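Local coordinates for uroporphyrinogen III cosynthase (HemD) (Helicobacter pylori, PDB 3P9Z), which probably catalyses the cyclisation of the linear tetrapyrrole hydroxymethylbilane to uroporphyrinogen III, with loss of water, on the route to protoporphyrin IX, at residues 61-64 with 65-68; 77-80 with 81-85; 122-125 with 126-129; 147-151 with 152-156. All coordinates share one frame; numbering follows the deposited sequence.

Contact 1: residues 61-64 with 65-68; sequences KLKM and LQNI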
loop_
_atom_site.group_PDB
_atom_site.type_symbol
_atom_site.label_atom_id
_atom_site.label_comp_id
_atom_site.label_asym_id
_atom_site.label_seq_id
_atom_site.Cartn_x
_atom_site.Cartn_y
_atom_site.Cartn_z
ATOM N N LYS A 61 25.231 -3.534 -1.189
ATOM C CA LYS A 61 24.174 -4.140 -0.386
ATOM C C LYS A 61 22.934 -4.454 -1.235
ATOM O O LYS A 61 22.313 -5.499 -1.061
ATOM C CB LYS A 61 23.819 -3.300 0.850
ATOM C CG LYS A 61 23.004 -4.093 1.903
ATOM C CD LYS A 61 22.658 -3.288 3.154
ATOM C CE LYS A 61 23.829 -3.190 4.105
ATOM N NZ LYS A 61 23.427 -2.843 5.497
ATOM N N LEU A 62 22.611 -3.564 -2.170
ATOM C CA LEU A 62 21.499 -3.769 -3.074
ATOM C C LEU A 62 21.732 -4.963 -4.013
ATOM O O LEU A 62 20.813 -5.760 -4.243
ATOM C CB LEU A 62 21.194 -2.498 -3.884
ATOM C CG LEU A 62 20.113 -2.615 -4.980
ATOM C CD1 LEU A 62 18.757 -3.058 -4.398
ATOM C CD2 LEU A 62 19.974 -1.328 -5.761
ATOM N N LYS A 63 22.943 -5.070 -4.564
ATOM C CA LYS A 63 23.293 -6.211 -5.404
ATOM C C LYS A 63 23.109 -7.515 -4.638
ATOM O O LYS A 63 22.512 -8.454 -5.184
ATOM C CB LYS A 63 24.728 -6.115 -5.958
ATOM C CG LYS A 63 24.974 -4.971 -6.956
ATOM C CD LYS A 63 23.911 -4.898 -8.076
ATOM C CE LYS A 63 23.888 -6.146 -8.979
ATOM N NZ LYS A 63 22.490 -6.467 -9.416
HETATM N N MSE A 64 23.601 -7.573 -3.391
HETATM C CA MSE A 64 23.413 -8.738 -2.521
HETATM C C MSE A 64 21.928 -9.094 -2.409
HETATM O O MSE A 64 21.533 -10.247 -2.568
HETATM C CB MSE A 64 23.978 -8.459 -1.119
HETATM C CG MSE A 64 25.501 -8.273 -1.039
HETATM SE SE MSE A 64 26.049 -7.467 0.668
HETATM C CE MSE A 64 27.952 -7.188 0.285
ATOM N N LEU A 65 21.122 -8.077 -2.089
ATOM C CA LEU A 65 19.678 -8.242 -1.934
ATOM C C LEU A 65 18.992 -8.717 -3.222
ATOM O O LEU A 65 18.050 -9.527 -3.175
ATOM C CB LEU A 65 19.025 -6.938 -1.449
ATOM C CG LEU A 65 19.170 -6.542 0.025
ATOM C CD1 LEU A 65 18.553 -5.190 0.205
ATOM C CD2 LEU A 65 18.526 -7.529 0.990
ATOM N N GLN A 66 19.457 -8.212 -4.362
ATOM C CA GLN A 66 18.919 -8.626 -5.651
ATOM C C GLN A 66 19.309 -10.065 -5.986
ATOM O O GLN A 66 18.765 -10.659 -6.931
ATOM C CB GLN A 66 19.368 -7.675 -6.763
ATOM C CG GLN A 66 18.473 -6.445 -6.876
ATOM C CD GLN A 66 19.108 -5.303 -7.666
ATOM O OE1 GLN A 66 20.335 -5.196 -7.776
ATOM N NE2 GLN A 66 18.271 -4.438 -8.208
ATOM N N ASN A 67 20.240 -10.607 -5.199
ATOM C CA ASN A 67 20.747 -11.963 -5.388
ATOM C C ASN A 67 20.094 -13.007 -4.472
ATOM O O ASN A 67 20.338 -14.189 -4.621
ATOM C CB ASN A 67 22.261 -11.978 -5.193
ATOM C CG ASN A 67 22.901 -13.278 -5.671
ATOM O OD1 ASN A 67 22.721 -13.696 -6.829
ATOM N ND2 ASN A 67 23.647 -13.930 -4.781
ATOM N N ILE A 68 19.282 -12.562 -3.517
ATOM C CA ILE A 68 18.658 -13.454 -2.546
ATOM C C ILE A 68 17.236 -13.773 -3.004
ATOM O O ILE A 68 16.435 -12.851 -3.208
ATOM C CB ILE A 68 18.656 -12.840 -1.117
ATOM C CG1 ILE A 68 20.087 -12.566 -0.650
ATOM C CG2 ILE A 68 17.892 -13.752 -0.126
ATOM C CD1 ILE A 68 20.204 -11.619 0.568
#

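Contact 2: residues 77-80 with 81-85; sequences TAKT and LQDHH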
loop_
_atom_site.group_PDB
_atom_site.type_symbol
_atom_site.label_atom_id
_atom_site.label_comp_id
_atom_site.label_asym_id
_atom_site.label_seq_id
_atom_site.Cartn_x
_atom_site.Cartn_y
_atom_site.Cartn_z
ATOM N N THR A 77 3.246 -7.352 -6.475
ATOM C CA THR A 77 4.522 -7.234 -5.776
ATOM C C THR A 77 5.581 -8.115 -6.445
ATOM O O THR A 77 6.722 -7.680 -6.627
ATOM C CB THR A 77 4.404 -7.536 -4.257
ATOM O OG1 THR A 77 3.441 -6.659 -3.668
ATOM C CG2 THR A 77 5.734 -7.312 -3.559
ATOM N N ALA A 78 5.198 -9.340 -6.815
ATOM C CA ALA A 78 6.081 -10.235 -7.584
ATOM C C ALA A 78 6.525 -9.604 -8.906
ATOM O O ALA A 78 7.704 -9.621 -9.235
ATOM C CB ALA A 78 5.423 -11.613 -7.814
ATOM N N LYS A 79 5.590 -9.014 -9.649
ATOM C CA LYS A 79 5.949 -8.320 -10.891
ATOM C C LYS A 79 6.906 -7.137 -10.651
ATOM O O LYS A 79 7.866 -6.945 -11.399
ATOM C CB LYS A 79 4.701 -7.874 -11.650
ATOM C CG LYS A 79 4.989 -7.117 -12.967
ATOM C CD LYS A 79 4.763 -5.607 -12.816
ATOM C CE LYS A 79 4.696 -4.884 -14.176
ATOM N NZ LYS A 79 3.943 -5.655 -15.213
ATOM N N THR A 80 6.648 -6.363 -9.605
ATOM C CA THR A 80 7.541 -5.245 -9.260
ATOM C C THR A 80 8.972 -5.713 -8.959
ATOM O O THR A 80 9.941 -5.105 -9.417
ATOM C CB THR A 80 6.982 -4.420 -8.078
ATOM O OG1 THR A 80 5.720 -3.865 -8.468
ATOM C CG2 THR A 80 7.927 -3.276 -7.704
ATOM N N LEU A 81 9.090 -6.793 -8.185
ATOM C CA LEU A 81 10.382 -7.398 -7.914
ATOM C C LEU A 81 11.063 -7.839 -9.206
ATOM O O LEU A 81 12.242 -7.544 -9.437
ATOM C CB LEU A 81 10.210 -8.596 -6.988
ATOM C CG LEU A 81 10.022 -8.242 -5.522
ATOM C CD1 LEU A 81 9.403 -9.436 -4.789
ATOM C CD2 LEU A 81 11.358 -7.795 -4.905
ATOM N N GLN A 82 10.287 -8.519 -10.045
ATOM C CA GLN A 82 10.758 -9.061 -11.311
ATOM C C GLN A 82 11.250 -7.936 -12.227
ATOM O O GLN A 82 12.357 -7.986 -12.763
ATOM C CB GLN A 82 9.620 -9.853 -11.970
ATOM C CG GLN A 82 9.887 -10.367 -13.381
ATOM C CD GLN A 82 10.638 -11.698 -13.426
ATOM O OE1 GLN A 82 10.536 -12.430 -14.410
ATOM N NE2 GLN A 82 11.394 -12.015 -12.372
ATOM N N ASP A 83 10.418 -6.915 -12.371
ATOM C CA ASP A 83 10.725 -5.754 -13.197
ATOM C C ASP A 83 11.956 -4.983 -12.739
ATOM O O ASP A 83 12.602 -4.328 -13.543
ATOM C CB ASP A 83 9.516 -4.819 -13.256
ATOM C CG ASP A 83 8.456 -5.294 -14.246
ATOM O OD1 ASP A 83 8.639 -6.345 -14.886
ATOM O OD2 ASP A 83 7.435 -4.600 -14.399
ATOM N N HIS A 84 12.286 -5.055 -11.454
ATOM C CA HIS A 84 13.417 -4.281 -10.957
ATOM C C HIS A 84 14.653 -5.100 -10.597
ATOM O O HIS A 84 15.427 -4.712 -9.729
ATOM C CB HIS A 84 12.971 -3.334 -9.831
ATOM C CG HIS A 84 12.075 -2.233 -10.308
ATOM N ND1 HIS A 84 12.558 -1.066 -10.863
ATOM C CD2 HIS A 84 10.725 -2.135 -10.346
ATOM C CE1 HIS A 84 11.543 -0.291 -11.211
ATOM N NE2 HIS A 84 10.420 -0.918 -10.911
ATOM N N HIS A 85 14.821 -6.241 -11.272
ATOM C CA HIS A 85 16.068 -7.028 -11.246
ATOM C C HIS A 85 16.346 -7.801 -9.945
ATOM O O HIS A 85 17.479 -8.186 -9.667
ATOM C CB HIS A 85 17.267 -6.160 -11.670
ATOM C CG HIS A 85 17.046 -5.438 -12.967
ATOM N ND1 HIS A 85 17.388 -4.117 -13.155
ATOM C CD2 HIS A 85 16.477 -5.846 -14.130
ATOM C CE1 HIS A 85 17.058 -3.747 -14.381
ATOM N NE2 HIS A 85 16.504 -4.779 -14.994
#

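Contact 3: residues 122-125 with 126-129; sequences VSSL and DTIL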
loop_
_atom_site.group_PDB
_atom_site.type_symbol
_atom_site.label_atom_id
_atom_site.label_comp_id
_atom_site.label_asym_id
_atom_site.label_seq_id
_atom_site.Cartn_x
_atom_site.Cartn_y
_atom_site.Cartn_z
ATOM N N VAL A 122 -0.270 -3.567 9.349
ATOM C CA VAL A 122 -1.384 -3.730 8.426
ATOM C C VAL A 122 -1.862 -5.191 8.401
ATOM O O VAL A 122 -2.885 -5.515 8.996
ATOM C CB VAL A 122 -1.055 -3.202 7.005
ATOM C CG1 VAL A 122 -2.235 -3.434 6.042
ATOM C CG2 VAL A 122 -0.700 -1.712 7.055
ATOM N N SER A 123 -1.109 -6.069 7.741
ATOM C CA SER A 123 -1.457 -7.491 7.665
ATOM C C SER A 123 -0.944 -8.327 8.851
ATOM O O SER A 123 -1.332 -9.491 9.007
ATOM C CB SER A 123 -0.916 -8.071 6.363
ATOM O OG SER A 123 0.511 -8.066 6.379
ATOM N N SER A 124 -0.095 -7.723 9.686
ATOM C CA SER A 124 0.729 -8.455 10.673
ATOM C C SER A 124 1.203 -9.834 10.187
ATOM O O SER A 124 0.952 -10.869 10.818
ATOM C CB SER A 124 0.084 -8.507 12.073
ATOM O OG SER A 124 -1.307 -8.771 12.007
ATOM N N LEU A 125 1.908 -9.829 9.058
ATOM C CA LEU A 125 2.505 -11.047 8.527
ATOM C C LEU A 125 3.507 -11.641 9.526
ATOM O O LEU A 125 3.744 -12.841 9.513
ATOM C CB LEU A 125 3.154 -10.793 7.154
ATOM C CG LEU A 125 3.965 -11.918 6.493
ATOM C CD1 LEU A 125 3.071 -12.989 5.920
ATOM C CD2 LEU A 125 4.881 -11.369 5.411
ATOM N N ASP A 126 4.070 -10.806 10.402
ATOM C CA ASP A 126 4.986 -11.294 11.435
ATOM C C ASP A 126 4.346 -12.347 12.349
ATOM O O ASP A 126 4.998 -13.332 12.703
ATOM C CB ASP A 126 5.602 -10.146 12.254
ATOM C CG ASP A 126 4.561 -9.289 12.978
ATOM O OD1 ASP A 126 3.549 -8.894 12.351
ATOM O OD2 ASP A 126 4.771 -8.992 14.184
ATOM N N THR A 127 3.080 -12.144 12.718
ATOM C CA THR A 127 2.346 -13.113 13.540
ATOM C C THR A 127 2.086 -14.379 12.732
ATOM O O THR A 127 2.311 -15.488 13.227
ATOM C CB THR A 127 1.000 -12.554 14.082
ATOM O OG1 THR A 127 0.116 -12.257 12.992
ATOM C CG2 THR A 127 1.228 -11.303 14.910
ATOM N N ILE A 128 1.639 -14.202 11.485
ATOM C CA ILE A 128 1.392 -15.320 10.566
ATOM C C ILE A 128 2.656 -16.183 10.348
ATOM O O ILE A 128 2.596 -17.413 10.382
ATOM C CB ILE A 128 0.834 -14.818 9.215
ATOM C CG1 ILE A 128 -0.469 -14.020 9.441
ATOM C CG2 ILE A 128 0.624 -15.996 8.252
ATOM C CD1 ILE A 128 -0.991 -13.251 8.213
ATOM N N LEU A 129 3.796 -15.528 10.147
ATOM C CA LEU A 129 5.069 -16.232 10.025
ATOM C C LEU A 129 5.439 -16.989 11.302
ATOM O O LEU A 129 5.783 -18.173 11.242
ATOM C CB LEU A 129 6.177 -15.259 9.626
ATOM C CG LEU A 129 6.116 -14.720 8.193
ATOM C CD1 LEU A 129 7.141 -13.605 8.002
ATOM C CD2 LEU A 129 6.313 -15.838 7.156
#

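Contact 4: residues 147-151 with 152-156; sequences KHLTL and SEQNA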
loop_
_atom_site.group_PDB
_atom_site.type_symbol
_atom_site.label_atom_id
_atom_site.label_comp_id
_atom_site.label_asym_id
_atom_site.label_seq_id
_atom_site.Cartn_x
_atom_site.Cartn_y
_atom_site.Cartn_z
ATOM N N LYS A 147 0.661 13.685 4.955
ATOM C CA LYS A 147 1.297 14.933 4.496
ATOM C C LYS A 147 0.979 16.100 5.428
ATOM O O LYS A 147 -0.081 16.141 6.059
ATOM C CB LYS A 147 0.848 15.319 3.087
ATOM C CG LYS A 147 1.370 14.447 1.994
ATOM C CD LYS A 147 0.951 14.999 0.631
ATOM C CE LYS A 147 1.534 14.152 -0.475
ATOM N NZ LYS A 147 1.083 14.645 -1.807
ATOM N N HIS A 148 1.914 17.039 5.515
ATOM C CA HIS A 148 1.712 18.276 6.258
ATOM C C HIS A 148 1.325 19.294 5.211
ATOM O O HIS A 148 2.195 19.816 4.525
ATOM C CB HIS A 148 3.026 18.715 6.926
ATOM C CG HIS A 148 3.382 17.940 8.157
ATOM N ND1 HIS A 148 2.945 16.652 8.389
ATOM C CD2 HIS A 148 4.155 18.268 9.220
ATOM C CE1 HIS A 148 3.424 16.226 9.545
ATOM N NE2 HIS A 148 4.166 17.187 10.067
ATOM N N LEU A 149 0.031 19.556 5.058
ATOM C CA LEU A 149 -0.437 20.491 4.032
ATOM C C LEU A 149 -0.677 21.889 4.573
ATOM O O LEU A 149 -1.270 22.062 5.651
ATOM C CB LEU A 149 -1.720 19.991 3.353
ATOM C CG LEU A 149 -1.719 18.575 2.769
ATOM C CD1 LEU A 149 -3.142 18.106 2.614
ATOM C CD2 LEU A 149 -0.958 18.517 1.447
ATOM N N THR A 150 -0.234 22.885 3.808
ATOM C CA THR A 150 -0.463 24.281 4.143
ATOM C C THR A 150 -1.947 24.609 3.959
ATOM O O THR A 150 -2.687 23.845 3.324
ATOM C CB THR A 150 0.329 25.213 3.220
ATOM O OG1 THR A 150 -0.218 25.111 1.901
ATOM C CG2 THR A 150 1.841 24.859 3.212
ATOM N N LEU A 151 -2.378 25.734 4.519
ATOM C CA LEU A 151 -3.761 26.173 4.368
ATOM C C LEU A 151 -4.143 26.271 2.906
ATOM O O LEU A 151 -5.208 25.796 2.494
ATOM C CB LEU A 151 -3.980 27.534 5.012
ATOM C CG LEU A 151 -4.907 27.623 6.215
ATOM C CD1 LEU A 151 -5.431 29.051 6.296
ATOM C CD2 LEU A 151 -6.080 26.616 6.128
ATOM N N SER A 152 -3.265 26.907 2.140
ATOM C CA SER A 152 -3.463 27.105 0.720
ATOM C C SER A 152 -3.616 25.780 -0.025
ATOM O O SER A 152 -4.509 25.645 -0.858
ATOM C CB SER A 152 -2.319 27.942 0.132
ATOM O OG SER A 152 -2.428 27.968 -1.275
ATOM N N GLU A 153 -2.752 24.812 0.283
ATOM C CA GLU A 153 -2.836 23.461 -0.290
ATOM C C GLU A 153 -4.184 22.798 0.041
ATOM O O GLU A 153 -4.808 22.193 -0.832
ATOM C CB GLU A 153 -1.648 22.597 0.153
ATOM C CG GLU A 153 -0.315 22.978 -0.515
ATOM C CD GLU A 153 0.921 22.278 0.093
ATOM O OE1 GLU A 153 0.841 21.715 1.211
ATOM O OE2 GLU A 153 1.991 22.298 -0.560
ATOM N N GLN A 154 -4.650 22.968 1.279
ATOM C CA GLN A 154 -5.930 22.402 1.709
ATOM C C GLN A 154 -7.122 22.944 0.930
ATOM O O GLN A 154 -7.979 22.170 0.487
ATOM C CB GLN A 154 -6.146 22.602 3.211
ATOM C CG GLN A 154 -5.240 21.740 4.074
ATOM C CD GLN A 154 -5.275 22.138 5.531
ATOM O OE1 GLN A 154 -6.349 22.311 6.110
ATOM N NE2 GLN A 154 -4.095 22.267 6.142
ATOM N N ASN A 155 -7.175 24.266 0.765
ATOM C CA ASN A 155 -8.272 24.917 0.040
ATOM C C ASN A 155 -8.354 24.469 -1.415
ATOM O O ASN A 155 -9.444 24.273 -1.942
ATOM C CB ASN A 155 -8.175 26.445 0.146
ATOM C CG ASN A 155 -8.185 26.926 1.591
ATOM O OD1 ASN A 155 -8.848 26.336 2.449
ATOM N ND2 ASN A 155 -7.439 27.994 1.872
ATOM N N ALA A 156 -7.197 24.292 -2.044
ATOM C CA ALA A 156 -7.122 23.774 -3.418
ATOM C C ALA A 156 -7.596 22.313 -3.543
ATOM O O ALA A 156 -8.100 21.887 -4.588
ATOM C CB ALA A 156 -5.705 23.908 -3.944
#

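Contact 1: residues 61-64 with 65-68
Residues K61 to Q66 make up most of the short helix 60-66, and two i to i+4 backbone bonds define its last turn: L65 N gives its hydrogen to K61 O with an N-H...O angle of 162°, and Q66 N gives its own to L62 O at 2.8 Å. N67 N bonds instead to M64 O, an i to i+3 bond, as the chain turns out of the helix.

The polar side-chain contact joins K63 to Q66. The lysine chain curls (chi2 -49°, chi3 -63°), which carries NZ over the Q66 amide, where it reaches OE1 of Q66 at 3.0 Å from well above the plane of the amide carbonyl. Q66 NE2 has a weak hydrogen bond to H84 O, so the amide is held at both its oxygen and its nitrogen.

L62 packs in van der Waals contact against the same amide, its CG 3.8 Å from Q66 OE1 and its CD1 also near Q66 CD, the two side chains running at a slant to each other. L65 is buried, against L52 of helix 46-55 and L41 of strand 40-43. At the end of the turn, the CG1 branch of I68 rests 3.3 Å from M64 O.

Contact 2: residues 77-80 with 81-85
T80 lays its CG2 methyl beside the imidazole of H84, 4.0 Å from CD2, one helical turn on. The same CD2 lies 3.2 Å from T80 O, which meets the ring at its edge and in its plane. With chi1 at -62°, T80 turns CG2 away from its own backbone N and leaves OG1 to bond back to P76 O, inside the helix.

Along helix 75-83 the backbone bonds run i to i+4: L81 N to T77 O, Q82 N to A78 O, and D83 N to K79 O, the last at 2.7 Å with an N-H...O angle of 168°. H84 N to T80 O is already weak. A Schellman motif then ends the helix, with H85 at positive phi (73°), F86 N bonded to L81 O, and a weak bond from H85 N to Q82 O.

L81 is buried against V49 of helix 46-55 and A70 and A72 of strand 70-72. On the outer surface K79 and D83 form a long salt bridge, NZ to OD2 at 3.7 Å, too doubtful in the placing of OD2 to carry a conclusion. Strong bonds to the carbonyls of T77, A78 and K79 thus give way to weak ones from H84 and H85, which implies that the helix end is set by the Schellman turn and the positive phi of H85 rather than by side-chain charge.

Contact 3: residues 122-125 with 126-129
S124 O is gripped by three donors from the first turn of helix 125-131, and the shortest bond comes from a side chain. T127 OG1 donates to it at 2.7 Å, lying in the carbonyl plane with a C=O...O angle of 154°. T127 N, at 3.1 Å, and I128 N, at 3.5 Å, add weak bonds to the same oxygen. The hydroxyl can reach because chi1 of T127 (63°) sets OG1 between its own backbone N and carbonyl carbon, turned back toward the start of the helix. L129 N to L125 O, at 2.8 Å and 165°, is the first strong backbone bond of the helix here.

This is the N-terminal turn of the helix, entered through an N-cap residue, S124, of positive phi. Its hydroxyl makes no capping bond; its carbonyl takes the bonds from the first turn instead. D126 OD1 comes to 3.3 Å from S124 CA, and the carboxylate has a weak, long ion pair with R117. L125 and L129, one turn apart, pack obliquely, L125 CG to L129 CD1 at 3.9 Å; L125 CD1 also lies 4.4 Å from I128 CB.

A bound malonate ion, probably from the crystallisation liquor, accepts hydrogen bonds from the backbone N atoms of V122 and L125, with a weak one from S124 N, and also bonds to S123 OG. Amides of the loop and of the first helical residue thus converge on an anion, as is probably favourable near a helix N-terminus.

The segment follows strand 112-118. L125 touches L73 and T44 in loops, I128 and L129 meet F105 of helix 105-108, and D126 and L129 rest on F136 of strand 135-146.

Contact 4: residues 147-151 with 152-156
In T150, chi1 of 68° tucks OG1 between the backbone N and the carbonyl carbon, facing the helix that follows, while E153 has CG anti to its carbonyl carbon (chi1 -73°) and an extended chain that runs back alongside T150, bringing OE1 to its N. These two settings produce a capping box at the start of helix 151-157. E153 N donates to T150 OG1 at 3.0 Å, and in return T150 N donates to E153 OE1, also at 3.0 Å, meeting the carboxylate from above its plane.

Q154 adds a third side-chain link. Its NE2 donates to L149 O at 2.9 Å; the acceptor lies in the amide plane of Q154, but the nitrogen stands 51° out of the carbonyl plane of L149. Backbone bonds from Q154 N to T150 O and from N155 N to L151 O, both 3.0 Å, begin the regular helix.

L149 flanks the box: its CD2 approaches E153 OE1 to 3.7 Å, the two side chains crossing nearly at right angles, and CB lies 4.0 Å from Q154 CG. L149 also touches L23 of strand 19-28, and L149 N bonds to Y179 OH, so the loop is held by that strand and by Y179 at the end of helix 170-179.

The box satisfies a first-turn amide with a hydroxyl, while E153 puts negative charge beside the helix N-terminus, where the helix dipole would probably favour it.

In the fold
Contacts 1, 2, 3 and 4 follow one another in series along the chain. The first three lie in the domain built around strands 70-72, 40-43 and 112-118. Contacts 1 and 2, on helices 60-66 and 75-83, have centres 13 Å apart and touch through a weak, probable hydrogen bond from Q66 NE2 to H84 O; both also pack against helix 46-55. Contact 3, at the start of helix 125-131, is about 10 Å from contact 2 at the nearest atoms. Contact 4 begins helix 151-157 in the other domain, just after strand 135-146, one of the long strands linking the two domains; its centre is 34 Å from that of contact 2. In this family the active site is thought to lie in the cleft between the domains.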